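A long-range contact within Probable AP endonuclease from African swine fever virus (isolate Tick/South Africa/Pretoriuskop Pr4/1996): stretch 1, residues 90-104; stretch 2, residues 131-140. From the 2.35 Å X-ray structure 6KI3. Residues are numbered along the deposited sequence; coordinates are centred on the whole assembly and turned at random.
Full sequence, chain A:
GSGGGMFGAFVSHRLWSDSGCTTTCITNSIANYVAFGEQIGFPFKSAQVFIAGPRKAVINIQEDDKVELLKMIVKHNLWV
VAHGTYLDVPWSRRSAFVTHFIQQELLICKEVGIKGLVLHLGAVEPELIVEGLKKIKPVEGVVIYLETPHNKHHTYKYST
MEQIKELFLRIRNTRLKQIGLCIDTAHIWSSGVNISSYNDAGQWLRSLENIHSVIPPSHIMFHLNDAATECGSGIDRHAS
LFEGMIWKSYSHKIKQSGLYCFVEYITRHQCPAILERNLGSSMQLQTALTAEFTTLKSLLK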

# COMPACT_ATOMS: atom_id res chain seq x y z
N PRO A 90 -7.95 12.57 8.88
CA PRO A 90 -9.35 12.91 9.22
C PRO A 90 -9.57 13.19 10.70
O PRO A 90 -10.61 13.76 11.04
CB PRO A 90 -10.13 11.67 8.77
CG PRO A 90 -9.18 10.85 7.94
CD PRO A 90 -7.81 11.17 8.45
N TRP A 91 -8.64 12.82 11.57
CA TRP A 91 -8.78 13.02 13.00
C TRP A 91 -8.00 14.23 13.51
O TRP A 91 -7.87 14.40 14.72
CB TRP A 91 -8.34 11.76 13.75
CG TRP A 91 -7.11 11.14 13.19
CD1 TRP A 91 -5.82 11.45 13.50
CD2 TRP A 91 -7.05 10.09 12.22
NE1 TRP A 91 -4.96 10.65 12.77
CE2 TRP A 91 -5.69 9.81 11.98
CE3 TRP A 91 -8.02 9.35 11.53
CZ2 TRP A 91 -5.27 8.83 11.08
CZ3 TRP A 91 -7.60 8.38 10.63
CH2 TRP A 91 -6.24 8.13 10.42
N SER A 92 -7.47 15.06 12.61
CA SER A 92 -6.79 16.27 13.04
C SER A 92 -7.79 17.27 13.61
O SER A 92 -9.01 17.13 13.46
CB SER A 92 -6.01 16.88 11.87
OG SER A 92 -6.86 17.15 10.77
N ARG A 93 -7.26 18.28 14.30
CA ARG A 93 -8.09 19.30 14.93
C ARG A 93 -8.93 20.03 13.89
O ARG A 93 -10.14 19.83 13.81
CB ARG A 93 -7.22 20.30 15.71
N ARG A 94 -8.29 20.89 13.09
CA ARG A 94 -8.97 21.56 11.99
C ARG A 94 -8.96 20.61 10.80
O ARG A 94 -8.09 20.66 9.93
CB ARG A 94 -8.28 22.88 11.66
N SER A 95 -9.96 19.73 10.76
CA SER A 95 -10.04 18.69 9.74
C SER A 95 -11.27 18.83 8.84
O SER A 95 -11.58 17.90 8.08
CB SER A 95 -10.03 17.30 10.38
OG SER A 95 -11.19 17.09 11.16
N ALA A 96 -11.99 19.95 8.92
CA ALA A 96 -13.13 20.16 8.03
C ALA A 96 -12.68 20.24 6.58
O ALA A 96 -13.28 19.63 5.69
CB ALA A 96 -13.90 21.41 8.44
N PHE A 97 -11.61 21.00 6.32
CA PHE A 97 -11.06 21.07 4.97
C PHE A 97 -10.40 19.75 4.57
O PHE A 97 -10.32 19.44 3.38
CB PHE A 97 -10.05 22.21 4.88
N VAL A 98 -9.93 18.98 5.55
CA VAL A 98 -9.19 17.76 5.26
C VAL A 98 -10.13 16.63 4.87
O VAL A 98 -9.92 15.94 3.86
CB VAL A 98 -8.32 17.37 6.47
CG1 VAL A 98 -7.82 15.94 6.33
CG2 VAL A 98 -7.15 18.34 6.61
N THR A 99 -11.19 16.42 5.66
CA THR A 99 -12.11 15.32 5.38
C THR A 99 -12.86 15.54 4.07
O THR A 99 -13.11 14.59 3.32
CB THR A 99 -13.09 15.16 6.55
OG1 THR A 99 -12.41 14.55 7.66
CG2 THR A 99 -14.27 14.28 6.16
N HIS A 100 -13.20 16.80 3.76
CA HIS A 100 -13.87 17.08 2.50
C HIS A 100 -12.98 16.73 1.31
O HIS A 100 -13.46 16.26 0.28
CB HIS A 100 -14.29 18.55 2.44
CG HIS A 100 -14.88 18.95 1.12
ND1 HIS A 100 -14.12 19.51 0.12
CD2 HIS A 100 -16.14 18.84 0.64
CE1 HIS A 100 -14.90 19.75 -0.93
NE2 HIS A 100 -16.12 19.35 -0.64
N PHE A 101 -11.67 16.96 1.44
CA PHE A 101 -10.75 16.63 0.36
C PHE A 101 -10.68 15.12 0.14
O PHE A 101 -10.62 14.65 -1.01
CB PHE A 101 -9.36 17.19 0.65
CG PHE A 101 -8.40 17.06 -0.49
CD1 PHE A 101 -8.41 17.97 -1.53
CD2 PHE A 101 -7.49 16.02 -0.53
CE1 PHE A 101 -7.53 17.86 -2.59
CE2 PHE A 101 -6.60 15.89 -1.59
CZ PHE A 101 -6.62 16.81 -2.61
N ILE A 102 -10.68 14.34 1.23
CA ILE A 102 -10.73 12.89 1.10
C ILE A 102 -12.01 12.46 0.40
O ILE A 102 -12.02 11.48 -0.36
CB ILE A 102 -10.61 12.23 2.49
CG1 ILE A 102 -9.28 12.62 3.15
CG2 ILE A 102 -10.73 10.72 2.40
CD1 ILE A 102 -9.12 12.09 4.55
N GLN A 103 -13.11 13.19 0.61
CA GLN A 103 -14.36 12.86 -0.04
C GLN A 103 -14.27 13.01 -1.56
O GLN A 103 -14.89 12.24 -2.30
CB GLN A 103 -15.49 13.72 0.51
CG GLN A 103 -16.88 13.15 0.26
CD GLN A 103 -17.07 11.81 0.94
OE1 GLN A 103 -16.55 11.56 2.03
NE2 GLN A 103 -17.83 10.92 0.29
N GLN A 104 -13.48 13.98 -2.00
CA GLN A 104 -13.25 14.19 -3.42
C GLN A 104 -12.47 13.04 -4.04
O GLN A 104 -12.83 12.58 -5.07
CB GLN A 104 -12.51 15.49 -3.66
CG GLN A 104 -13.10 16.68 -2.96
CD GLN A 104 -12.35 17.95 -3.21
OE1 GLN A 104 -12.11 18.72 -2.29
NE2 GLN A 104 -12.00 18.21 -4.45
N GLU A 131 -13.43 8.10 15.20
CA GLU A 131 -14.16 9.36 15.16
C GLU A 131 -13.94 10.08 13.84
O GLU A 131 -14.90 10.45 13.15
CB GLU A 131 -13.75 10.25 16.33
CG GLU A 131 -14.32 11.65 16.26
CD GLU A 131 -13.90 12.52 17.43
OE1 GLU A 131 -14.32 12.24 18.57
OE2 GLU A 131 -13.12 13.48 17.23
N GLY A 132 -12.68 10.29 13.46
CA GLY A 132 -12.39 10.92 12.19
C GLY A 132 -12.88 10.11 11.00
O GLY A 132 -13.27 10.67 9.98
N LEU A 133 -12.87 8.78 11.13
CA LEU A 133 -13.38 7.93 10.05
C LEU A 133 -14.88 8.10 9.87
O LEU A 133 -15.38 8.09 8.74
CB LEU A 133 -13.04 6.47 10.33
CG LEU A 133 -11.60 6.03 10.05
CD1 LEU A 133 -11.44 4.54 10.32
CD2 LEU A 133 -11.21 6.36 8.62
N LYS A 134 -15.62 8.25 10.97
CA LYS A 134 -17.06 8.41 10.88
C LYS A 134 -17.46 9.68 10.13
O LYS A 134 -18.57 9.75 9.60
CB LYS A 134 -17.68 8.42 12.28
N LYS A 135 -16.57 10.67 10.06
CA LYS A 135 -16.85 11.90 9.33
C LYS A 135 -16.84 11.71 7.82
O LYS A 135 -16.97 12.70 7.09
CB LYS A 135 -15.82 12.98 9.69
CG LYS A 135 -15.62 13.21 11.18
CD LYS A 135 -14.64 14.36 11.41
CE LYS A 135 -14.02 14.30 12.80
NZ LYS A 135 -15.04 14.37 13.88
N ILE A 136 -16.69 10.48 7.33
CA ILE A 136 -16.53 10.21 5.90
C ILE A 136 -17.70 9.37 5.43
O ILE A 136 -17.95 8.28 5.96
CB ILE A 136 -15.20 9.50 5.61
CG1 ILE A 136 -14.02 10.38 6.02
CG2 ILE A 136 -15.11 9.12 4.15
CD1 ILE A 136 -12.66 9.74 5.79
N LYS A 137 -18.42 9.88 4.44
CA LYS A 137 -19.49 9.10 3.81
C LYS A 137 -18.89 8.13 2.81
O LYS A 137 -18.10 8.54 1.95
CB LYS A 137 -20.49 10.02 3.11
N PRO A 138 -19.22 6.84 2.89
CA PRO A 138 -18.59 5.85 2.01
C PRO A 138 -18.92 6.09 0.54
O PRO A 138 -19.82 6.86 0.19
CB PRO A 138 -19.18 4.52 2.49
CG PRO A 138 -19.63 4.79 3.90
CD PRO A 138 -20.08 6.21 3.90
N VAL A 139 -18.16 5.43 -0.32
CA VAL A 139 -18.35 5.47 -1.76
C VAL A 139 -18.36 4.04 -2.27
O VAL A 139 -17.37 3.31 -2.09
CB VAL A 139 -17.25 6.29 -2.47
CG1 VAL A 139 -17.33 6.11 -3.97
CG2 VAL A 139 -17.37 7.76 -2.10
N GLU A 140 -19.46 3.64 -2.91
CA GLU A 140 -19.64 2.26 -3.33
C GLU A 140 -18.50 1.80 -4.23
O GLU A 140 -18.25 2.39 -5.28
CB GLU A 140 -20.98 2.11 -4.06

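How does the start of stretch 1 come so close to the helix at Gly 132? Pro 90, buried and directed toward stretch 2, rests its CB 3.5 Å from Gly 132 O, while its CG reaches to 4.2 Å from Ile 136 CD1, an apolar contact. The CA atoms of Trp 91 and Gly 132 are only 4.3 Å apart. Glycine suits this place because a CB on residue 132 would sit 2.8 Å from both Pro 90 C and Trp 91 N, a clash in each case.

What meets the loop at Ser 95? Lys 135 CE lies 3.9 Å from Pro 90 O and 4.3 Å from Ser 95 OG, where the side chain passes the loop. The ammonium end serves its own stretch, with Lys 135 NZ 4.0 Å from Glu 131 OE2 in a long salt bridge.

How does the helix beginning at Ala 96 meet the turn after Lys 135? Thr 99 points toward stretch 2, its CG2 packing 3.3 Å from Lys 135 O and 3.9 Å from Ile 136 CG1. Ile 102 and Gln 103 follow Thr 99 by three and four positions, about one helical turn, so all three can reach stretch 2. Ile 102 adds an apolar contact, CG2 to Ile 136 CD1 at 4.0 Å. Buried Ile 136, with chi1 m and chi2 t, has its CD1 near both Pro 90 and Ile 102.

Where is the polar anchor? Gln 103 leaves its backbone sideways, but chi1 t and chi2 p bring its amide across, and Gln 103 NE2 donates a hydrogen bond to Lys 137 O at 2.9 Å and 162°, the sole hydrogen bond between the stretches. An apolar group borders the amide: Gln 103 OE1 is 3.5 Å from Ile 136 CG2.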